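Local coordinates for protein LAO/AO transport system kinase (Escherichia coli, PDB 2P67) that belongs to the MeaB family of P-loop NTPases and probably binds a nucleotide on an alpha/beta core built on a parallel sheet, at residues E6-R17 and L41-Y52; K229-V237 and D257-R267. All blocks are in the same frame, centred on the assembly; numbering follows the deposited sequence. Where two conformers were deposited one is given.

Contact 1. Residues E6-R17 and L41-Y52; sequences EATLAESIRRLR and LSTQLLDAIMPY
Helix 9-17 crosses helix 41-49 at -54°, the axes of these short segments 11.0 Å apart at closest, and the facing pairs Leu9-Leu45 and Ile13-Ile49 mark the register before Arg17 meets Tyr52 at the far end. No hydrogen bond spans the gap; apolar branches do most of the work. Leu9 divides its tip between two neighbours: CD1 lies against CB of Leu45, while CD2 settles 3.7 Å from Gln44 OE1 and equally close to the CB of that glutamine. One turn on, Ile13 runs past Leu45 in the opposite sense, its CG1 3.7 Å from Leu45 CD1. Because CG1 of Ile13 lies anti to the carbonyl carbon (chi1 -67°) and the chain then extends, CD1 is carried out to the CB of Ala48, 3.5 Å away, the shortest of the apolar contacts here. CG2, the other branch, faces CG2 of Ile49, which Leu16 also touches through CD2 at 4.0 Å. Arg17 ends the row differently. Its CD sits over the centre of the Tyr52 ring, 3.7 Å from the centroid, in a CH-pi contact, and a bend at chi3 lays the guanidinium over the CD1-CE1 side of the same face. With the two planes only 22° apart, the flat cation lies along the ring rather than meeting it edge-on; Arg17 NE, over the face, is 3.2 Å from Tyr52 CD1. Behind the pair, helix 21-32 supplies Leu24 to Leu16 and Ala27 to Leu45, and Ile49 also packs on Leu143 of helix 133-146. The arrangement is helix-helix packing in an N-terminal helical layer, joining the first helix to the helix that leads into strand 57-63 of the P-loop NTPase core.

Contact 2. Residues K229-V237 and D257-R267; sequences KYDEWQPRV and DFKTALTASGR
An aromatic cluster of Tyr230, Trp233 and Phe258 joins the loop before edge strand 236-239 to the helix that follows that strand. Phe258 turns its edge to the face of the Trp233 five-membered ring, planes at 85° and centroids 4.9 Å apart, while its CB sits over the six-membered ring of the same indole. Trp233 NE1 is bonded to the backbone oxygen of Asp197. On the Tyr230 ring, Leu262 CD2 lies over one face, 3.9 Å from the centroid, and Lys229 CG covers the opposite face. A type I turn from Tyr230 to Trp233 presents both aromatic rings to helix 257-264, as part of the alpha/beta packing at one margin of the parallel sheet. Two polar bonds flank the cluster. Arg236 NH1 donates to Asp257 OD2 at 2.8 Å, nearly straight at 163°, and this salt bridge uses the anti lone pair of the carboxylate oxygen. Near the other helix end, a Schellman motif closes at Gly266; there Ser265 OG donates to Glu232 OE2 over 2.9 Å, from above the carboxylate plane. The bend of Glu232 at chi2 (86°) brings OE2 up to CB of Arg267, the two side chains crossing at about a right angle; Arg267 NH1 bonds to Gln274.

In the fold
Contact 1 closes before contact 2 opens along the chain, and their centres lie 34 Å apart, with nearest atoms about 13 Å apart and no touch between them. Contact 1 builds a helical layer packed on other helices, and only contact 2 lies at the sheet margin. The second helix of contact 1, 36-49, is followed, after a short 3-10 segment, by strand 57-63 of the seven-stranded parallel sheet; it also borders the second subunit, where Asp47 bonds to Ser315 and Thr318 of that other chain. Contact 2 involves strand 236-239, outermost on one side of the same sheet, and leads into helix 267-294, whose Arg272 and Ser276 hold the sodium ion.

Contact 1. Residues E6-R17 and L41-Y52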
loop_
_atom_site.group_PDB
_atom_site.type_symbol
_atom_site.label_atom_id
_atom_site.label_comp_id
_atom_site.label_asym_id
_atom_site.label_seq_id
_atom_site.Cartn_x
_atom_site.Cartn_y
_atom_site.Cartn_z
ATOM N N GLU A 6 0.687 -1.844 -42.914
ATOM C CA GLU A 6 -0.009 -0.574 -42.914
ATOM C C GLU A 6 -1.168 -0.542 -43.914
ATOM O O GLU A 6 -2.268 -0.123 -43.565
ATOM C CB GLU A 6 0.997 0.552 -43.134
ATOM C CG GLU A 6 0.388 1.932 -43.264
ATOM C CD GLU A 6 1.440 2.954 -43.640
ATOM O OE1 GLU A 6 1.352 3.523 -44.760
ATOM O OE2 GLU A 6 2.368 3.158 -42.817
ATOM N N ALA A 7 -0.938 -1.008 -45.145
ATOM C CA ALA A 7 -1.990 -1.118 -46.161
ATOM C C ALA A 7 -3.150 -2.064 -45.799
ATOM O O ALA A 7 -4.304 -1.766 -46.087
ATOM C CB ALA A 7 -1.387 -1.517 -47.500
ATOM N N THR A 8 -2.855 -3.195 -45.155
ATOM C CA THR A 8 -3.888 -4.186 -44.841
ATOM C C THR A 8 -4.466 -4.076 -43.427
ATOM O O THR A 8 -5.268 -4.919 -43.030
ATOM C CB THR A 8 -3.376 -5.628 -45.018
ATOM O OG1 THR A 8 -2.428 -5.937 -43.981
ATOM C CG2 THR A 8 -2.722 -5.807 -46.384
ATOM N N LEU A 9 -4.061 -3.058 -42.670
ATOM C CA LEU A 9 -4.439 -2.970 -41.250
ATOM C C LEU A 9 -5.956 -3.080 -41.001
ATOM O O LEU A 9 -6.398 -3.836 -40.124
ATOM C CB LEU A 9 -3.865 -1.698 -40.614
ATOM C CG LEU A 9 -4.003 -1.568 -39.089
ATOM C CD1 LEU A 9 -3.422 -2.789 -38.375
ATOM C CD2 LEU A 9 -3.317 -0.305 -38.634
ATOM N N ALA A 10 -6.748 -2.354 -41.784
ATOM C CA ALA A 10 -8.190 -2.355 -41.591
ATOM C C ALA A 10 -8.827 -3.713 -41.834
ATOM O O ALA A 10 -9.691 -4.120 -41.069
ATOM C CB ALA A 10 -8.861 -1.254 -42.441
ATOM N N GLU A 11 -8.421 -4.422 -42.893
ATOM C CA GLU A 11 -8.959 -5.768 -43.146
ATOM C C GLU A 11 -8.491 -6.761 -42.072
ATOM O O GLU A 11 -9.240 -7.644 -41.668
ATOM C CB GLU A 11 -8.638 -6.249 -44.583
ATOM C CG GLU A 11 -8.296 -7.752 -44.786
ATOM C CD GLU A 11 -9.461 -8.769 -44.644
ATOM O OE1 GLU A 11 -9.215 -9.960 -44.997
ATOM O OE2 GLU A 11 -10.592 -8.423 -44.191
ATOM N N SER A 12 -7.254 -6.588 -41.612
ATOM C CA SER A 12 -6.713 -7.407 -40.520
ATOM C C SER A 12 -7.524 -7.240 -39.244
ATOM O O SER A 12 -7.832 -8.221 -38.555
ATOM C CB SER A 12 -5.262 -7.039 -40.271
ATOM O OG SER A 12 -4.509 -7.283 -41.447
ATOM N N ILE A 13 -7.866 -5.995 -38.931
ATOM C CA ILE A 13 -8.775 -5.706 -37.808
ATOM C C ILE A 13 -10.139 -6.378 -37.992
ATOM O O ILE A 13 -10.657 -6.975 -37.048
ATOM C CB ILE A 13 -8.886 -4.210 -37.524
ATOM C CG1 ILE A 13 -7.540 -3.690 -36.992
ATOM C CG2 ILE A 13 -10.039 -3.924 -36.505
ATOM C CD1 ILE A 13 -7.464 -2.169 -36.900
ATOM N N ARG A 14 -10.696 -6.290 -39.205
ATOM C CA ARG A 14 -11.936 -6.997 -39.550
ATOM C C ARG A 14 -11.848 -8.484 -39.190
ATOM O O ARG A 14 -12.713 -9.012 -38.490
ATOM C CB ARG A 14 -12.249 -6.828 -41.047
ATOM C CG ARG A 14 -13.599 -7.386 -41.504
ATOM C CD ARG A 14 -13.665 -7.419 -43.028
ATOM N NE ARG A 14 -15.014 -7.681 -43.535
ATOM C CZ ARG A 14 -15.382 -7.532 -44.809
ATOM N NH1 ARG A 14 -14.510 -7.126 -45.726
ATOM N NH2 ARG A 14 -16.629 -7.793 -45.175
ATOM N N ARG A 15 -10.791 -9.144 -39.668
ATOM C CA ARG A 15 -10.552 -10.576 -39.427
ATOM C C ARG A 15 -10.458 -10.842 -37.924
ATOM O O ARG A 15 -11.009 -11.836 -37.407
ATOM C CB ARG A 15 -9.239 -11.025 -40.086
ATOM C CG ARG A 15 -9.246 -11.103 -41.613
ATOM C CD ARG A 15 -8.035 -11.954 -42.134
ATOM N NE ARG A 15 -6.704 -11.452 -41.734
ATOM C CZ ARG A 15 -6.028 -10.491 -42.372
ATOM N NH1 ARG A 15 -6.558 -9.876 -43.436
ATOM N NH2 ARG A 15 -4.824 -10.120 -41.943
ATOM N N LEU A 16 -9.781 -9.929 -37.238
ATOM C CA LEU A 16 -9.558 -10.048 -35.788
ATOM C C LEU A 16 -10.915 -10.028 -35.070
ATOM O O LEU A 16 -11.233 -10.899 -34.249
ATOM C CB LEU A 16 -8.645 -8.917 -35.300
ATOM C CG LEU A 16 -8.435 -8.747 -33.776
ATOM C CD1 LEU A 16 -7.554 -9.852 -33.279
ATOM C CD2 LEU A 16 -7.857 -7.375 -33.392
ATOM N N ARG A 17 -11.727 -9.037 -35.412
ATOM C CA ARG A 17 -13.034 -8.874 -34.769
ATOM C C ARG A 17 -13.995 -10.019 -35.061
ATOM O O ARG A 17 -14.921 -10.281 -34.281
ATOM C CB ARG A 17 -13.671 -7.554 -35.200
ATOM C CG ARG A 17 -12.937 -6.327 -34.747
ATOM C CD ARG A 17 -13.591 -5.098 -35.362
ATOM N NE ARG A 17 -14.974 -4.953 -34.895
ATOM C CZ ARG A 17 -15.930 -4.286 -35.545
ATOM N NH1 ARG A 17 -15.669 -3.698 -36.706
ATOM N NH2 ARG A 17 -17.154 -4.205 -35.026
ATOM N N LEU A 41 3.505 0.033 -36.209
ATOM C CA LEU A 41 2.268 -0.568 -36.692
ATOM C C LEU A 41 1.421 -1.098 -35.518
ATOM O O LEU A 41 0.185 -1.026 -35.546
ATOM C CB LEU A 41 2.569 -1.685 -37.681
ATOM C CG LEU A 41 1.364 -2.342 -38.346
ATOM C CD1 LEU A 41 0.580 -1.343 -39.218
ATOM C CD2 LEU A 41 1.831 -3.559 -39.138
ATOM N N SER A 42 2.101 -1.622 -34.500
ATOM C CA SER A 42 1.443 -2.118 -33.272
ATOM C C SER A 42 0.696 -0.997 -32.566
ATOM O O SER A 42 -0.426 -1.177 -32.101
ATOM C CB SER A 42 2.493 -2.676 -32.316
ATOM O OG SER A 42 2.866 -3.967 -32.728
ATOM N N THR A 43 1.353 0.153 -32.483
ATOM C CA THR A 43 0.736 1.366 -31.958
ATOM C C THR A 43 -0.544 1.766 -32.737
ATOM O O THR A 43 -1.571 2.083 -32.137
ATOM C CB THR A 43 1.787 2.499 -31.906
ATOM O OG1 THR A 43 2.851 2.098 -31.013
ATOM C CG2 THR A 43 1.162 3.783 -31.410
ATOM N N GLN A 44 -0.487 1.713 -34.065
ATOM C CA GLN A 44 -1.652 1.995 -34.915
ATOM C C GLN A 44 -2.782 0.991 -34.645
ATOM O O GLN A 44 -3.957 1.363 -34.554
ATOM C CB GLN A 44 -1.271 1.872 -36.397
ATOM C CG GLN A 44 -0.416 2.965 -37.013
ATOM C CD GLN A 44 -0.117 2.674 -38.501
ATOM O OE1 GLN A 44 -1.033 2.559 -39.324
ATOM N NE2 GLN A 44 1.159 2.537 -38.836
ATOM N N LEU A 45 -2.425 -0.292 -34.550
ATOM C CA LEU A 45 -3.405 -1.356 -34.311
ATOM C C LEU A 45 -4.110 -1.145 -32.965
ATOM O O LEU A 45 -5.339 -1.233 -32.869
ATOM C CB LEU A 45 -2.704 -2.732 -34.307
ATOM C CG LEU A 45 -3.490 -3.949 -33.809
ATOM C CD1 LEU A 45 -4.751 -4.116 -34.633
ATOM C CD2 LEU A 45 -2.636 -5.227 -33.862
ATOM N N LEU A 46 -3.318 -0.900 -31.926
ATOM C CA LEU A 46 -3.876 -0.768 -30.575
ATOM C C LEU A 46 -4.790 0.459 -30.486
ATOM O O LEU A 46 -5.893 0.365 -29.944
ATOM C CB LEU A 46 -2.777 -0.746 -29.518
ATOM C CG LEU A 46 -2.072 -2.100 -29.291
ATOM C CD1 LEU A 46 -0.724 -1.902 -28.595
ATOM C CD2 LEU A 46 -2.967 -3.128 -28.563
ATOM N N ASP A 47 -4.358 1.587 -31.049
ATOM C CA ASP A 47 -5.243 2.772 -31.147
ATOM C C ASP A 47 -6.541 2.417 -31.857
ATOM O O ASP A 47 -7.645 2.732 -31.388
ATOM C CB ASP A 47 -4.559 3.928 -31.902
ATOM C CG ASP A 47 -3.446 4.570 -31.113
ATOM O OD1 ASP A 47 -3.377 4.385 -29.884
ATOM O OD2 ASP A 47 -2.603 5.254 -31.726
ATOM N N ALA A 48 -6.416 1.733 -32.991
ATOM C CA ALA A 48 -7.583 1.437 -33.810
ATOM C C ALA A 48 -8.613 0.522 -33.134
ATOM O O ALA A 48 -9.816 0.670 -33.376
ATOM C CB ALA A 48 -7.172 0.888 -35.173
ATOM N N ILE A 49 -8.168 -0.402 -32.277
ATOM C CA ILE A 49 -9.102 -1.366 -31.712
ATOM C C ILE A 49 -9.825 -0.906 -30.444
ATOM O O ILE A 49 -10.753 -1.579 -29.995
ATOM C CB ILE A 49 -8.479 -2.794 -31.464
ATOM C CG1 ILE A 49 -7.342 -2.726 -30.421
ATOM C CG2 ILE A 49 -8.064 -3.453 -32.785
ATOM C CD1 ILE A 49 -7.027 -4.047 -29.752
ATOM N N MET A 50 -9.404 0.229 -29.877
ATOM C CA MET A 50 -9.946 0.675 -28.594
ATOM C C MET A 50 -11.495 0.694 -28.565
ATOM O O MET A 50 -12.098 0.235 -27.602
ATOM C CB MET A 50 -9.317 2.008 -28.127
ATOM C CG MET A 50 -7.784 1.987 -27.973
ATOM S SD MET A 50 -7.204 0.547 -26.955
ATOM C CE MET A 50 -8.062 0.933 -25.508
ATOM N N PRO A 51 -12.153 1.194 -29.631
ATOM C CA PRO A 51 -13.634 1.192 -29.595
ATOM C C PRO A 51 -14.307 -0.190 -29.514
ATOM O O PRO A 51 -15.475 -0.265 -29.127
ATOM C CB PRO A 51 -14.015 1.906 -30.905
ATOM C CG PRO A 51 -12.826 2.732 -31.236
ATOM C CD PRO A 51 -11.648 1.848 -30.852
ATOM N N TYR A 52 -13.576 -1.255 -29.856
ATOM C CA TYR A 52 -14.111 -2.627 -29.874
ATOM C C TYR A 52 -13.849 -3.375 -28.560
ATOM O O TYR A 52 -14.307 -4.512 -28.358
ATOM C CB TYR A 52 -13.526 -3.398 -31.072
ATOM C CG TYR A 52 -13.552 -2.596 -32.361
ATOM C CD1 TYR A 52 -14.756 -2.319 -33.019
ATOM C CD2 TYR A 52 -12.379 -2.082 -32.902
ATOM C CE1 TYR A 52 -14.773 -1.555 -34.211
ATOM C CE2 TYR A 52 -12.391 -1.321 -34.076
ATOM C CZ TYR A 52 -13.586 -1.063 -34.717
ATOM O OH TYR A 52 -13.579 -0.318 -35.882
#

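Contact 2. Residues K229-V237 and D257-R267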
loop_
_atom_site.group_PDB
_atom_site.type_symbol
_atom_site.label_atom_id
_atom_site.label_comp_id
_atom_site.label_asym_id
_atom_site.label_seq_id
_atom_site.Cartn_x
_atom_site.Cartn_y
_atom_site.Cartn_z
ATOM N N LYS A 229 -13.321 -4.875 0.735
ATOM C CA LYS A 229 -12.671 -4.204 -0.391
ATOM C C LYS A 229 -13.714 -3.372 -1.180
ATOM O O LYS A 229 -13.464 -2.194 -1.535
ATOM C CB LYS A 229 -12.009 -5.268 -1.279
ATOM C CG LYS A 229 -11.502 -4.759 -2.669
ATOM C CD LYS A 229 -11.029 -5.978 -3.504
ATOM C CE LYS A 229 -10.526 -5.591 -4.877
ATOM N NZ LYS A 229 -10.296 -6.807 -5.757
ATOM N N TYR A 230 -14.867 -3.987 -1.442
ATOM C CA TYR A 230 -16.036 -3.316 -2.024
ATOM C C TYR A 230 -17.232 -3.419 -1.071
ATOM O O TYR A 230 -17.610 -4.530 -0.676
ATOM C CB TYR A 230 -16.450 -4.028 -3.310
ATOM C CG TYR A 230 -15.401 -4.086 -4.392
ATOM C CD1 TYR A 230 -14.853 -2.915 -4.921
ATOM C CD2 TYR A 230 -14.965 -5.316 -4.897
ATOM C CE1 TYR A 230 -13.898 -2.966 -5.944
ATOM C CE2 TYR A 230 -14.013 -5.383 -5.912
ATOM C CZ TYR A 230 -13.489 -4.204 -6.431
ATOM O OH TYR A 230 -12.551 -4.307 -7.436
ATOM N N ASP A 231 -17.881 -2.290 -0.773
ATOM C CA ASP A 231 -19.084 -2.259 0.063
ATOM C C ASP A 231 -20.117 -3.305 -0.390
ATOM O O ASP A 231 -20.795 -3.932 0.414
ATOM C CB ASP A 231 -19.698 -0.844 0.033
ATOM C CG ASP A 231 -18.671 0.263 0.327
ATOM O OD1 ASP A 231 -17.703 0.016 1.081
ATOM O OD2 ASP A 231 -18.834 1.389 -0.200
ATOM N N GLU A 232 -20.232 -3.460 -1.713
ATOM C CA GLU A 232 -21.218 -4.331 -2.366
ATOM C C GLU A 232 -20.996 -5.842 -2.197
ATOM O O GLU A 232 -21.887 -6.617 -2.507
ATOM C CB GLU A 232 -21.218 -4.056 -3.879
ATOM C CG GLU A 232 -21.663 -2.667 -4.300
ATOM C CD GLU A 232 -20.552 -1.620 -4.295
ATOM O OE1 GLU A 232 -19.413 -1.900 -3.854
ATOM O OE2 GLU A 232 -20.833 -0.485 -4.743
ATOM N N TRP A 233 -19.796 -6.243 -1.758
ATOM C CA TRP A 233 -19.365 -7.658 -1.827
ATOM C C TRP A 233 -18.631 -8.167 -0.581
ATOM O O TRP A 233 -17.564 -7.653 -0.231
ATOM C CB TRP A 233 -18.477 -7.857 -3.075
ATOM C CG TRP A 233 -18.018 -9.290 -3.353
ATOM C CD1 TRP A 233 -16.744 -9.766 -3.226
ATOM C CD2 TRP A 233 -18.818 -10.400 -3.791
ATOM N NE1 TRP A 233 -16.701 -11.102 -3.560
ATOM C CE2 TRP A 233 -17.959 -11.514 -3.904
ATOM C CE3 TRP A 233 -20.183 -10.564 -4.101
ATOM C CZ2 TRP A 233 -18.409 -12.775 -4.334
ATOM C CZ3 TRP A 233 -20.634 -11.826 -4.531
ATOM C CH2 TRP A 233 -19.741 -12.907 -4.655
ATOM N N GLN A 234 -19.208 -9.164 0.102
ATOM C CA GLN A 234 -18.437 -9.914 1.094
ATOM C C GLN A 234 -17.640 -10.964 0.317
ATOM O O GLN A 234 -18.239 -11.799 -0.373
ATOM C CB GLN A 234 -19.324 -10.618 2.148
ATOM C CG GLN A 234 -18.503 -10.997 3.424
ATOM C CD GLN A 234 -18.215 -9.775 4.330
ATOM O OE1 GLN A 234 -19.128 -9.028 4.694
ATOM N NE2 GLN A 234 -16.951 -9.565 4.680
ATOM N N PRO A 235 -16.289 -10.911 0.393
ATOM C CA PRO A 235 -15.496 -11.954 -0.286
ATOM C C PRO A 235 -15.916 -13.361 0.140
ATOM O O PRO A 235 -16.264 -13.579 1.314
ATOM C CB PRO A 235 -14.060 -11.663 0.172
ATOM C CG PRO A 235 -14.057 -10.171 0.449
ATOM C CD PRO A 235 -15.432 -9.896 1.034
ATOM N N ARG A 236 -15.890 -14.307 -0.796
ATOM C CA ARG A 236 -16.310 -15.685 -0.512
ATOM C C ARG A 236 -15.135 -16.622 -0.621
ATOM O O ARG A 236 -14.207 -16.380 -1.406
ATOM C CB ARG A 236 -17.394 -16.146 -1.485
ATOM C CG ARG A 236 -18.654 -15.305 -1.448
ATOM C CD ARG A 236 -19.703 -15.855 -2.413
ATOM N NE ARG A 236 -20.862 -14.973 -2.450
ATOM C CZ ARG A 236 -21.901 -15.122 -3.263
ATOM N NH1 ARG A 236 -21.961 -16.173 -4.078
ATOM N NH2 ARG A 236 -22.886 -14.226 -3.241
ATOM N N VAL A 237 -15.174 -17.690 0.172
ATOM C CA VAL A 237 -14.130 -18.693 0.179
ATOM C C VAL A 237 -14.804 -20.030 -0.119
ATOM O O VAL A 237 -15.677 -20.481 0.651
ATOM C CB VAL A 237 -13.383 -18.750 1.535
ATOM C CG1 VAL A 237 -12.201 -19.724 1.465
ATOM C CG2 VAL A 237 -12.895 -17.352 1.940
ATOM N N ASP A 257 -22.373 -13.938 -9.280
ATOM C CA ASP A 257 -22.899 -13.198 -8.126
ATOM C C ASP A 257 -22.092 -11.912 -7.855
ATOM O O ASP A 257 -22.653 -10.843 -7.583
ATOM C CB ASP A 257 -22.898 -14.102 -6.876
ATOM C CG ASP A 257 -24.009 -15.161 -6.892
ATOM O OD1 ASP A 257 -24.932 -15.100 -7.753
ATOM O OD2 ASP A 257 -23.951 -16.076 -6.035
ATOM N N PHE A 258 -20.768 -12.022 -7.953
ATOM C CA PHE A 258 -19.873 -10.858 -7.854
ATOM C C PHE A 258 -20.223 -9.799 -8.918
ATOM O O PHE A 258 -20.377 -8.614 -8.601
ATOM C CB PHE A 258 -18.399 -11.312 -7.990
ATOM C CG PHE A 258 -17.402 -10.165 -8.046
ATOM C CD1 PHE A 258 -16.805 -9.679 -6.871
ATOM C CD2 PHE A 258 -17.049 -9.579 -9.281
ATOM C CE1 PHE A 258 -15.877 -8.612 -6.902
ATOM C CE2 PHE A 258 -16.127 -8.501 -9.321
ATOM C CZ PHE A 258 -15.529 -8.030 -8.131
ATOM N N LYS A 259 -20.321 -10.239 -10.174
ATOM C CA LYS A 259 -20.663 -9.354 -11.304
ATOM C C LYS A 259 -21.997 -8.655 -11.080
ATOM O O LYS A 259 -22.092 -7.446 -11.242
ATOM C CB LYS A 259 -20.704 -10.122 -12.631
ATOM C CG LYS A 259 -20.904 -9.179 -13.838
ATOM C CD LYS A 259 -20.579 -9.851 -15.180
ATOM C CE LYS A 259 -20.526 -8.778 -16.288
ATOM N NZ LYS A 259 -20.070 -9.275 -17.627
ATOM N N THR A 260 -23.011 -9.419 -10.674
ATOM C CA THR A 260 -24.318 -8.869 -10.265
ATOM C C THR A 260 -24.213 -7.798 -9.175
ATOM O O THR A 260 -24.752 -6.695 -9.312
ATOM C CB THR A 260 -25.255 -10.025 -9.789
ATOM O OG1 THR A 260 -25.394 -10.953 -10.859
ATOM C CG2 THR A 260 -26.635 -9.489 -9.408
ATOM N N ALA A 261 -23.482 -8.097 -8.102
ATOM C CA ALA A 261 -23.362 -7.166 -6.992
ATOM C C ALA A 261 -22.672 -5.849 -7.367
ATOM O O ALA A 261 -23.077 -4.762 -6.920
ATOM C CB ALA A 261 -22.640 -7.826 -5.844
ATOM N N LEU A 262 -21.607 -5.941 -8.157
ATOM C CA LEU A 262 -20.845 -4.744 -8.509
ATOM C C LEU A 262 -21.514 -3.943 -9.616
ATOM O O LEU A 262 -21.425 -2.710 -9.625
ATOM C CB LEU A 262 -19.399 -5.090 -8.894
ATOM C CG LEU A 262 -18.419 -4.920 -7.728
ATOM C CD1 LEU A 262 -18.661 -6.092 -6.763
ATOM C CD2 LEU A 262 -16.983 -4.904 -8.221
ATOM N N THR A 263 -22.180 -4.628 -10.539
ATOM C CA THR A 263 -22.869 -3.903 -11.629
ATOM C C THR A 263 -24.161 -3.230 -11.191
ATOM O O THR A 263 -24.564 -2.239 -11.808
ATOM C CB THR A 263 -23.107 -4.745 -12.909
ATOM O OG1 THR A 263 -23.981 -5.836 -12.623
ATOM C CG2 THR A 263 -21.774 -5.276 -13.466
ATOM N N ALA A 264 -24.790 -3.743 -10.127
ATOM C CA ALA A 264 -26.026 -3.131 -9.573
ATOM C C ALA A 264 -25.861 -1.657 -9.176
ATOM O O ALA A 264 -26.779 -0.841 -9.346
ATOM C CB ALA A 264 -26.562 -3.955 -8.398
ATOM N N SER A 265 -24.678 -1.305 -8.686
ATOM C CA SER A 265 -24.400 0.042 -8.225
ATOM C C SER A 265 -23.594 0.840 -9.237
ATOM O O SER A 265 -23.275 1.984 -8.974
ATOM C CB SER A 265 -23.588 -0.033 -6.933
ATOM O OG SER A 265 -22.390 -0.753 -7.183
ATOM N N GLY A 266 -23.236 0.223 -10.363
ATOM C CA GLY A 266 -22.309 0.845 -11.324
ATOM C C GLY A 266 -20.848 0.836 -10.875
ATOM O O GLY A 266 -20.014 1.547 -11.443
ATOM N N ARG A 267 -20.539 0.027 -9.857
ATOM C CA ARG A 267 -19.186 -0.009 -9.302
ATOM C C ARG A 267 -18.180 -0.666 -10.246
ATOM O O ARG A 267 -17.033 -0.235 -10.297
ATOM C CB ARG A 267 -19.161 -0.668 -7.907
ATOM C CG ARG A 267 -17.771 -0.835 -7.242
ATOM C CD ARG A 267 -16.957 0.460 -7.051
ATOM N NE ARG A 267 -15.835 0.247 -6.129
ATOM C CZ ARG A 267 -14.681 0.920 -6.124
ATOM N NH1 ARG A 267 -14.431 1.876 -7.007
ATOM N NH2 ARG A 267 -13.754 0.623 -5.221
#